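Local coordinates for protein chitinase (PDB 5GZT) that probably hydrolyses chitin and chitodextrins at random internal beta-1,4 linkages between N-acetylglucosamine units, acting as a family 18 endochitinase, at residues Y204-A210 against K258-G262; P182-L186 against V264-T270; G531-S535 against W623-D628. All coordinates share one frame; numbering follows the deposited sequence.

Contact 1. Residues Y204-A210 against K258-G262; sequences YGWDNNA and KTAKG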
loop_
_atom_site.group_PDB
_atom_site.type_symbol
_atom_site.label_atom_id
_atom_site.label_comp_id
_atom_site.label_asym_id
_atom_site.label_seq_id
_atom_site.Cartn_x
_atom_site.Cartn_y
_atom_site.Cartn_z
ATOM N N TYR B 204 -6.904 -18.616 -31.494
ATOM C CA TYR B 204 -7.078 -19.451 -32.674
ATOM C C TYR B 204 -8.588 -19.610 -32.914
ATOM O O TYR B 204 -9.394 -19.662 -31.962
ATOM C CB TYR B 204 -6.382 -20.803 -32.506
ATOM C CG TYR B 204 -4.911 -20.718 -32.094
ATOM C CD1 TYR B 204 -4.025 -19.832 -32.734
ATOM C CD2 TYR B 204 -4.408 -21.529 -31.067
ATOM C CE1 TYR B 204 -2.693 -19.759 -32.361
ATOM C CE2 TYR B 204 -3.082 -21.457 -30.690
ATOM C CZ TYR B 204 -2.230 -20.574 -31.339
ATOM O OH TYR B 204 -0.914 -20.508 -30.971
ATOM N N GLY B 205 -8.963 -19.638 -34.193
ATOM C CA GLY B 205 -10.369 -19.629 -34.592
ATOM C C GLY B 205 -11.060 -18.327 -34.244
ATOM O O GLY B 205 -12.206 -18.327 -33.757
ATOM N N TRP B 206 -10.360 -17.216 -34.480
ATOM C CA TRP B 206 -10.922 -15.905 -34.214
ATOM C C TRP B 206 -12.199 -15.785 -35.039
ATOM O O TRP B 206 -12.125 -15.737 -36.267
ATOM C CB TRP B 206 -9.939 -14.758 -34.565
ATOM C CG TRP B 206 -10.537 -13.383 -34.283
ATOM C CD1 TRP B 206 -10.734 -12.357 -35.176
ATOM C CD2 TRP B 206 -11.062 -12.929 -33.030
ATOM N NE1 TRP B 206 -11.339 -11.293 -34.548
ATOM C CE2 TRP B 206 -11.539 -11.613 -33.230
ATOM C CE3 TRP B 206 -11.160 -13.500 -31.750
ATOM C CZ2 TRP B 206 -12.109 -10.861 -32.197
ATOM C CZ3 TRP B 206 -11.730 -12.755 -30.726
ATOM C CH2 TRP B 206 -12.198 -11.445 -30.954
ATOM N N ASP B 207 -13.359 -15.798 -34.378
ATOM C CA ASP B 207 -14.625 -15.562 -35.073
ATOM C C ASP B 207 -15.264 -14.302 -34.527
ATOM O O ASP B 207 -16.474 -14.266 -34.219
ATOM C CB ASP B 207 -15.552 -16.794 -34.987
ATOM C CG ASP B 207 -16.843 -16.679 -35.863
ATOM O OD1 ASP B 207 -16.829 -16.000 -36.921
ATOM O OD2 ASP B 207 -17.879 -17.272 -35.464
ATOM N N ASN B 208 -14.442 -13.253 -34.425
ATOM C CA ASN B 208 -14.950 -11.937 -34.131
ATOM C C ASN B 208 -15.896 -11.959 -32.899
ATOM O O ASN B 208 -16.969 -11.325 -32.886
ATOM C CB ASN B 208 -15.657 -11.417 -35.384
ATOM C CG ASN B 208 -15.813 -9.920 -35.385
ATOM O OD1 ASN B 208 -16.900 -9.405 -35.098
ATOM N ND2 ASN B 208 -14.724 -9.202 -35.685
ATOM N N ASN B 209 -15.504 -12.733 -31.886
ATOM C CA ASN B 209 -16.203 -12.732 -30.609
ATOM C C ASN B 209 -15.312 -13.344 -29.533
ATOM O O ASN B 209 -14.431 -14.209 -29.803
ATOM C CB ASN B 209 -17.545 -13.472 -30.657
ATOM C CG ASN B 209 -17.409 -14.943 -30.299
ATOM O OD1 ASN B 209 -16.607 -15.670 -30.895
ATOM N ND2 ASN B 209 -18.163 -15.382 -29.304
ATOM N N ALA B 210 -15.571 -12.871 -28.319
ATOM C CA ALA B 210 -14.926 -13.351 -27.098
ATOM C C ALA B 210 -15.530 -12.622 -25.918
ATOM O O ALA B 210 -16.103 -11.508 -26.046
ATOM C CB ALA B 210 -13.414 -13.153 -27.123
ATOM N N LYS B 258 -12.592 -16.494 -22.966
ATOM C CA LYS B 258 -12.972 -17.535 -23.932
ATOM C C LYS B 258 -13.545 -16.881 -25.208
ATOM O O LYS B 258 -14.191 -15.799 -25.142
ATOM C CB LYS B 258 -14.013 -18.477 -23.337
ATOM C CG LYS B 258 -15.070 -17.713 -22.579
ATOM C CD LYS B 258 -16.362 -18.471 -22.343
ATOM C CE LYS B 258 -17.551 -17.530 -22.477
ATOM N NZ LYS B 258 -18.736 -18.062 -21.765
ATOM N N THR B 259 -13.276 -17.557 -26.338
ATOM C CA THR B 259 -13.840 -17.279 -27.678
ATOM C C THR B 259 -14.987 -18.262 -28.043
ATOM O O THR B 259 -15.254 -19.235 -27.326
ATOM C CB THR B 259 -12.736 -17.380 -28.781
ATOM O OG1 THR B 259 -11.954 -18.586 -28.623
ATOM C CG2 THR B 259 -11.809 -16.168 -28.736
ATOM N N ALA B 260 -15.665 -18.006 -29.163
ATOM C CA ALA B 260 -16.586 -19.000 -29.750
ATOM C C ALA B 260 -16.687 -18.847 -31.268
ATOM O O ALA B 260 -16.022 -17.989 -31.852
ATOM C CB ALA B 260 -17.968 -18.906 -29.107
ATOM N N LYS B 261 -17.470 -19.732 -31.891
ATOM C CA LYS B 261 -18.052 -19.517 -33.230
ATOM C C LYS B 261 -19.483 -20.054 -33.204
ATOM O O LYS B 261 -19.679 -21.268 -33.333
ATOM C CB LYS B 261 -17.268 -20.222 -34.346
ATOM C CG LYS B 261 -15.772 -19.968 -34.366
ATOM C CD LYS B 261 -14.928 -21.156 -33.924
ATOM C CE LYS B 261 -14.110 -21.744 -35.063
ATOM N NZ LYS B 261 -14.893 -21.969 -36.294
ATOM N N GLY B 262 -20.464 -19.162 -33.004
ATOM C CA GLY B 262 -21.890 -19.526 -32.884
ATOM C C GLY B 262 -22.164 -20.961 -32.451
ATOM O O GLY B 262 -22.246 -21.844 -33.297
#

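Contact 2. Residues P182-L186 against V264-T270; sequences PVVKL and VTSDTVT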
loop_
_atom_site.group_PDB
_atom_site.type_symbol
_atom_site.label_atom_id
_atom_site.label_comp_id
_atom_site.label_asym_id
_atom_site.label_seq_id
_atom_site.Cartn_x
_atom_site.Cartn_y
_atom_site.Cartn_z
ATOM N N PRO B 182 -12.092 -23.455 -31.572
ATOM C CA PRO B 182 -11.508 -22.234 -31.002
ATOM C C PRO B 182 -10.766 -22.516 -29.687
ATOM O O PRO B 182 -11.377 -22.924 -28.693
ATOM C CB PRO B 182 -12.719 -21.308 -30.791
ATOM C CG PRO B 182 -13.905 -22.206 -30.744
ATOM C CD PRO B 182 -13.571 -23.433 -31.544
ATOM N N VAL B 183 -9.447 -22.334 -29.725
ATOM C CA VAL B 183 -8.564 -22.439 -28.560
ATOM C C VAL B 183 -8.104 -21.015 -28.234
ATOM O O VAL B 183 -7.762 -20.262 -29.158
ATOM C CB VAL B 183 -7.356 -23.363 -28.884
ATOM C CG1 VAL B 183 -6.219 -23.231 -27.865
ATOM C CG2 VAL B 183 -7.819 -24.811 -28.996
ATOM N N VAL B 184 -8.119 -20.647 -26.943
ATOM C CA VAL B 184 -7.515 -19.377 -26.436
ATOM C C VAL B 184 -6.227 -19.650 -25.666
ATOM O O VAL B 184 -6.294 -20.298 -24.635
ATOM C CB VAL B 184 -8.465 -18.627 -25.455
ATOM C CG1 VAL B 184 -7.758 -17.407 -24.837
ATOM C CG2 VAL B 184 -9.775 -18.239 -26.151
ATOM N N LYS B 185 -5.086 -19.158 -26.154
ATOM C CA LYS B 185 -3.808 -19.119 -25.385
ATOM C C LYS B 185 -3.455 -17.722 -24.792
ATOM O O LYS B 185 -3.286 -16.746 -25.534
ATOM C CB LYS B 185 -2.641 -19.549 -26.255
ATOM C CG LYS B 185 -2.801 -20.931 -26.869
ATOM C CD LYS B 185 -1.565 -21.358 -27.671
ATOM C CE LYS B 185 -0.290 -21.446 -26.840
ATOM N NZ LYS B 185 -0.488 -22.200 -25.567
ATOM N N LEU B 186 -3.289 -17.654 -23.465
ATOM C CA LEU B 186 -2.841 -16.426 -22.757
ATOM C C LEU B 186 -1.365 -16.155 -23.037
ATOM O O LEU B 186 -0.548 -17.051 -22.852
ATOM C CB LEU B 186 -3.043 -16.565 -21.236
ATOM C CG LEU B 186 -4.479 -16.915 -20.774
ATOM C CD1 LEU B 186 -4.663 -16.995 -19.258
ATOM C CD2 LEU B 186 -5.507 -15.972 -21.393
ATOM N N VAL B 264 -20.181 -23.434 -30.990
ATOM C CA VAL B 264 -18.849 -23.994 -30.619
ATOM C C VAL B 264 -18.059 -23.020 -29.693
ATOM O O VAL B 264 -17.277 -22.180 -30.152
ATOM C CB VAL B 264 -17.993 -24.536 -31.833
ATOM C CG1 VAL B 264 -18.658 -25.750 -32.475
ATOM C CG2 VAL B 264 -17.701 -23.497 -32.910
ATOM N N THR B 265 -18.299 -23.167 -28.382
ATOM C CA THR B 265 -17.816 -22.261 -27.320
ATOM C C THR B 265 -16.514 -22.793 -26.668
ATOM O O THR B 265 -16.478 -23.915 -26.142
ATOM C CB THR B 265 -18.960 -21.992 -26.292
ATOM O OG1 THR B 265 -18.891 -20.642 -25.852
ATOM C CG2 THR B 265 -18.986 -22.972 -25.057
ATOM N N SER B 266 -15.452 -21.985 -26.715
ATOM C CA SER B 266 -14.087 -22.449 -26.377
ATOM C C SER B 266 -13.906 -22.856 -24.908
ATOM O O SER B 266 -14.725 -22.518 -24.034
ATOM C CB SER B 266 -13.033 -21.368 -26.718
ATOM O OG SER B 266 -11.695 -21.778 -26.418
ATOM N N ASP B 267 -12.824 -23.605 -24.673
ATOM C CA ASP B 267 -12.296 -23.819 -23.330
ATOM C C ASP B 267 -12.087 -22.460 -22.673
ATOM O O ASP B 267 -11.439 -21.597 -23.263
ATOM C CB ASP B 267 -10.955 -24.578 -23.382
ATOM C CG ASP B 267 -11.128 -26.097 -23.438
ATOM O OD1 ASP B 267 -12.268 -26.600 -23.304
ATOM O OD2 ASP B 267 -10.108 -26.800 -23.599
ATOM N N THR B 268 -12.697 -22.287 -21.492
ATOM C CA THR B 268 -12.567 -21.079 -20.633
ATOM C C THR B 268 -11.166 -21.084 -19.964
ATOM O O THR B 268 -10.822 -22.024 -19.279
ATOM C CB THR B 268 -13.748 -21.017 -19.603
ATOM O OG1 THR B 268 -14.904 -20.477 -20.244
ATOM C CG2 THR B 268 -13.444 -20.164 -18.381
ATOM N N VAL B 269 -10.344 -20.065 -20.212
ATOM C CA VAL B 269 -9.003 -19.990 -19.585
ATOM C C VAL B 269 -9.026 -18.855 -18.554
ATOM O O VAL B 269 -9.802 -17.881 -18.674
ATOM C CB VAL B 269 -7.847 -19.796 -20.607
ATOM C CG1 VAL B 269 -6.542 -20.365 -20.059
ATOM C CG2 VAL B 269 -8.169 -20.455 -21.939
ATOM N N THR B 270 -8.205 -19.018 -17.513
ATOM C CA THR B 270 -8.165 -18.075 -16.378
ATOM C C THR B 270 -6.740 -17.701 -15.942
ATOM O O THR B 270 -5.752 -18.406 -16.245
ATOM C CB THR B 270 -8.938 -18.622 -15.150
ATOM O OG1 THR B 270 -8.592 -20.000 -14.919
ATOM C CG2 THR B 270 -10.417 -18.477 -15.343
HETATM O O HOH W 1 -8.870 -22.367 -24.586
#

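Contact 3. Residues G531-S535 against W623-D628; sequences GAFYS and WEYSQD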
loop_
_atom_site.group_PDB
_atom_site.type_symbol
_atom_site.label_atom_id
_atom_site.label_comp_id
_atom_site.label_asym_id
_atom_site.label_seq_id
_atom_site.Cartn_x
_atom_site.Cartn_y
_atom_site.Cartn_z
ATOM N N GLY B 531 9.939 2.030 1.923
ATOM C CA GLY B 531 10.339 3.296 2.521
ATOM C C GLY B 531 10.219 3.183 4.037
ATOM O O GLY B 531 9.603 2.234 4.558
ATOM N N ALA B 532 10.822 4.129 4.726
ATOM C CA ALA B 532 10.875 4.125 6.190
ATOM C C ALA B 532 10.390 5.418 6.820
ATOM O O ALA B 532 10.744 6.511 6.336
ATOM C CB ALA B 532 12.288 3.848 6.626
ATOM N N PHE B 533 9.690 5.326 7.952
ATOM C CA PHE B 533 9.215 6.468 8.691
ATOM C C PHE B 533 10.074 6.663 9.897
ATOM O O PHE B 533 9.629 7.223 10.969
ATOM C CB PHE B 533 7.737 6.345 9.065
ATOM C CG PHE B 533 6.756 6.400 7.893
ATOM C CD1 PHE B 533 7.123 6.424 6.572
ATOM C CD2 PHE B 533 5.379 6.439 8.187
ATOM C CE1 PHE B 533 6.201 6.488 5.562
ATOM C CE2 PHE B 533 4.440 6.486 7.174
ATOM C CZ PHE B 533 4.849 6.454 5.863
ATOM N N TYR B 534 11.353 6.288 9.732
ATOM C CA TYR B 534 12.343 6.439 10.763
ATOM C C TYR B 534 13.712 6.653 10.130
ATOM O O TYR B 534 13.878 6.509 8.885
ATOM C CB TYR B 534 12.301 5.230 11.727
ATOM C CG TYR B 534 12.822 3.980 11.046
ATOM C CD1 TYR B 534 12.010 3.214 10.250
ATOM C CD2 TYR B 534 14.168 3.652 11.109
ATOM C CE1 TYR B 534 12.535 2.116 9.514
ATOM C CE2 TYR B 534 14.680 2.544 10.418
ATOM C CZ TYR B 534 13.844 1.789 9.615
ATOM O OH TYR B 534 14.378 0.742 8.914
ATOM N N SER B 535 14.651 7.124 10.931
ATOM C CA SER B 535 15.972 7.419 10.499
ATOM C C SER B 535 16.992 6.406 11.061
ATOM O O SER B 535 16.711 5.742 12.083
ATOM C CB SER B 535 16.382 8.768 11.035
ATOM O OG SER B 535 16.301 8.807 12.445
ATOM N N TRP B 623 7.437 0.978 6.593
ATOM C CA TRP B 623 7.540 0.631 7.978
ATOM C C TRP B 623 7.820 1.912 8.746
ATOM O O TRP B 623 8.846 2.545 8.459
ATOM C CB TRP B 623 8.765 -0.253 8.200
ATOM C CG TRP B 623 8.927 -0.583 9.641
ATOM C CD1 TRP B 623 9.663 0.090 10.576
ATOM C CD2 TRP B 623 8.316 -1.660 10.314
ATOM N NE1 TRP B 623 9.534 -0.502 11.787
ATOM C CE2 TRP B 623 8.701 -1.573 11.675
ATOM C CE3 TRP B 623 7.486 -2.687 9.922
ATOM C CZ2 TRP B 623 8.251 -2.469 12.637
ATOM C CZ3 TRP B 623 7.027 -3.602 10.910
ATOM C CH2 TRP B 623 7.441 -3.508 12.218
ATOM N N GLU B 624 6.971 2.348 9.679
ATOM C CA GLU B 624 5.624 1.861 9.893
ATOM C C GLU B 624 4.732 3.076 10.208
ATOM O O GLU B 624 5.221 4.152 10.595
ATOM C CB GLU B 624 5.541 0.743 10.970
ATOM C CG GLU B 624 6.325 0.915 12.287
ATOM C CD GLU B 624 5.573 1.702 13.343
ATOM O OE1 GLU B 624 6.051 1.700 14.452
ATOM O OE2 GLU B 624 4.550 2.363 13.061
ATOM N N TYR B 625 3.446 2.899 9.956
ATOM C CA TYR B 625 2.474 4.020 9.866
ATOM C C TYR B 625 2.504 4.937 11.073
ATOM O O TYR B 625 2.360 6.147 10.893
ATOM C CB TYR B 625 1.075 3.496 9.606
ATOM C CG TYR B 625 -0.007 4.545 9.399
ATOM C CD1 TYR B 625 -0.295 5.036 8.157
ATOM C CD2 TYR B 625 -0.758 5.042 10.491
ATOM C CE1 TYR B 625 -1.217 6.051 7.969
ATOM C CE2 TYR B 625 -1.762 5.981 10.287
ATOM C CZ TYR B 625 -1.974 6.491 9.043
ATOM O OH TYR B 625 -2.937 7.463 8.800
ATOM N N SER B 626 2.717 4.379 12.265
ATOM C CA SER B 626 2.617 5.198 13.500
ATOM C C SER B 626 3.763 6.183 13.731
ATOM O O SER B 626 3.717 7.019 14.656
ATOM C CB SER B 626 2.474 4.288 14.733
ATOM O OG SER B 626 3.695 3.650 15.168
ATOM N N GLN B 627 4.837 6.073 12.935
ATOM C CA GLN B 627 6.011 6.954 13.082
ATOM C C GLN B 627 5.909 8.246 12.326
ATOM O O GLN B 627 6.792 9.087 12.438
ATOM C CB GLN B 627 7.233 6.163 12.580
ATOM C CG GLN B 627 7.560 4.922 13.373
ATOM C CD GLN B 627 8.597 4.021 12.684
ATOM O OE1 GLN B 627 8.743 3.957 11.428
ATOM N NE2 GLN B 627 9.295 3.306 13.478
ATOM N N ASP B 628 4.823 8.426 11.582
ATOM C CA ASP B 628 4.635 9.602 10.738
ATOM C C ASP B 628 4.350 10.883 11.589
ATOM O O ASP B 628 4.166 10.832 12.776
ATOM C CB ASP B 628 3.480 9.301 9.822
ATOM C CG ASP B 628 3.462 10.059 8.570
ATOM O OD1 ASP B 628 4.210 11.073 8.369
ATOM O OD2 ASP B 628 2.626 9.606 7.755
#

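Contact 1. Residues Y204-A210 against K258-G262
The indole of Trp206 meets Thr259 at its rim, where CZ3 lies 4.0 Å from the methyl CG2, near the ring plane. One face of the indole is covered by its own loop: the backbone N of Asn208 sits 3.5 Å above the plane, over its centre. The ring of Tyr226 makes an edge-to-face contact with the same indole. The first torsion of Thr259, 47°, turns CG2 away from the carbonyl carbon, and there the methyl also packs on Ala210 CB at 3.8 Å; the hydroxyl OG1 is buried without a polar partner. The flat amide of Asn209 accepts a hydrogen bond through OD1 from Ala260 N (3.1 Å), although its orientation is doubtful because OD1 also crowds the acceptor Ala260 O. Asp207 and Lys261 press carbon against carbon at a doubtfully short distance, while Asp207 OD2 and Lys261 NZ stay 5.6 Å apart, too far for a salt bridge. Gly205 suits its place because its phi is positive and a CB there would press on Lys261 CE. The loop passes from strand 197-203 of one sheet to strand 210-215 of another, consistent with a small beta-sandwich.

Contact 2. Residues P182-L186 against V264-T270
Strand 184-191, at the edge of its sheet, runs nearly parallel to the start of strand 264-284 here, and the two close one side of what looks like a small beta-sandwich. Pro182 and Ser266 meet first. The hydroxyl OG of Ser266 donates to Pro182 O at 2.6 Å, from above the carbonyl plane, 44° out of it. Its first torsion (-180°) puts OG opposite the backbone N, where it extends to the other segment. The proline ring, which has no N-H to satisfy, lays CG against Val264 O at 3.4 Å. An alanine in place of Ser266 would probably leave Pro182 O without this donor and weaken the tie between the two segments. Farther along, a water bridges the backbones, accepting from Val184 N and donating to Asp267 O, each at 3.0 Å. Beyond it the contact turns apolar. Val269 sends its two methyls to different partners: CG2 touches Val184 CB at 4.0 Å, and CG1 meets Leu186 CD1 at 3.9 Å as the two side chains lie alongside, pointing opposite ways. Phe201 covers both Val184 and Leu186 from the neighbouring strand. The chemistry is thus graded, with a hydroxyl and a water joining backbones that do not bond directly at one end, and branched side chains held by dispersion at the other.

Contact 3. Residues G531-S535 against W623-D628
Strands 527-532 and 619-623 pair in parallel at Ala532 and Trp623: Trp623 N donates to Gly531 O (3.2 Å), and Phe533 N returns a bond to Trp623 O (3.0 Å). The peptide bond after Trp623 is cis and turns the chain sharply out of the strand. Glu624 N, at this bend, is taken up by Gln627 OE1 at 3.0 Å, approaching from above the amide plane. The length of the glutamine suits this reach back, while its CB packs on Phe533 O at 3.1 Å. Glu624 folds its CG over one face of the Trp623 indole, and its OE2 accepts from both the N and the OG of Ser626, the hydroxyl through the syn lone pair. In related chitinases the tryptophan at the end of the eighth strand, followed by a cis peptide, floors the sugar-binding cleft, a role consistent with Trp623. Tyr534 takes the first torsion that sets CG between backbone N and carbonyl carbon (70°), bringing CE1 to 3.7 Å from Trp623 CD1. The planes of these two rings stand at 88°, and the meeting is oblique on the tyrosine side. Phe533 fills the space under the turn, CD2 lying 3.3 Å from Glu624 O and CE2 3.7 Å from Asp628 OD2. A phenyl suits this buried site, where Tyr622 stacks on it and Leu634 touches it. Tyr534 OH bonds to Asp485. The carboxylate of Asp628 takes the backbone N-H groups of Leu634 and Ala635, fastening the turn to the start of helix 633-642. Strands 527-532 and 619-623 are the last two of the family 18 TIM barrel, closed by 264-284 beside 619-623.

How the contacts relate
Contacts 1 and 2 are neighbours, their centres 9 Å apart, and along the chain contact 1 is nested within the loop that contact 2 closes. They share adjacent strands, 251-261 and 264-284: Thr259 O lies 2.8 Å from Ser266 N, a probable hydrogen bond, and Thr259 OG1 packs 3.3 Å from Val184 CG2. Contact 3 is remote, about 47 Å from contact 2 and 51 Å from contact 1, measured between centres. Strand 264-284 nevertheless connects them, leaving the probable sandwich to become the barrel strand beside 619-623. Contact 3, ending the eighth barrel strand, probably lies near the substrate cleft. The sodium site of Glu44, Thr50, Phe52 and Ser72 belongs to the N-terminal parallel-beta region.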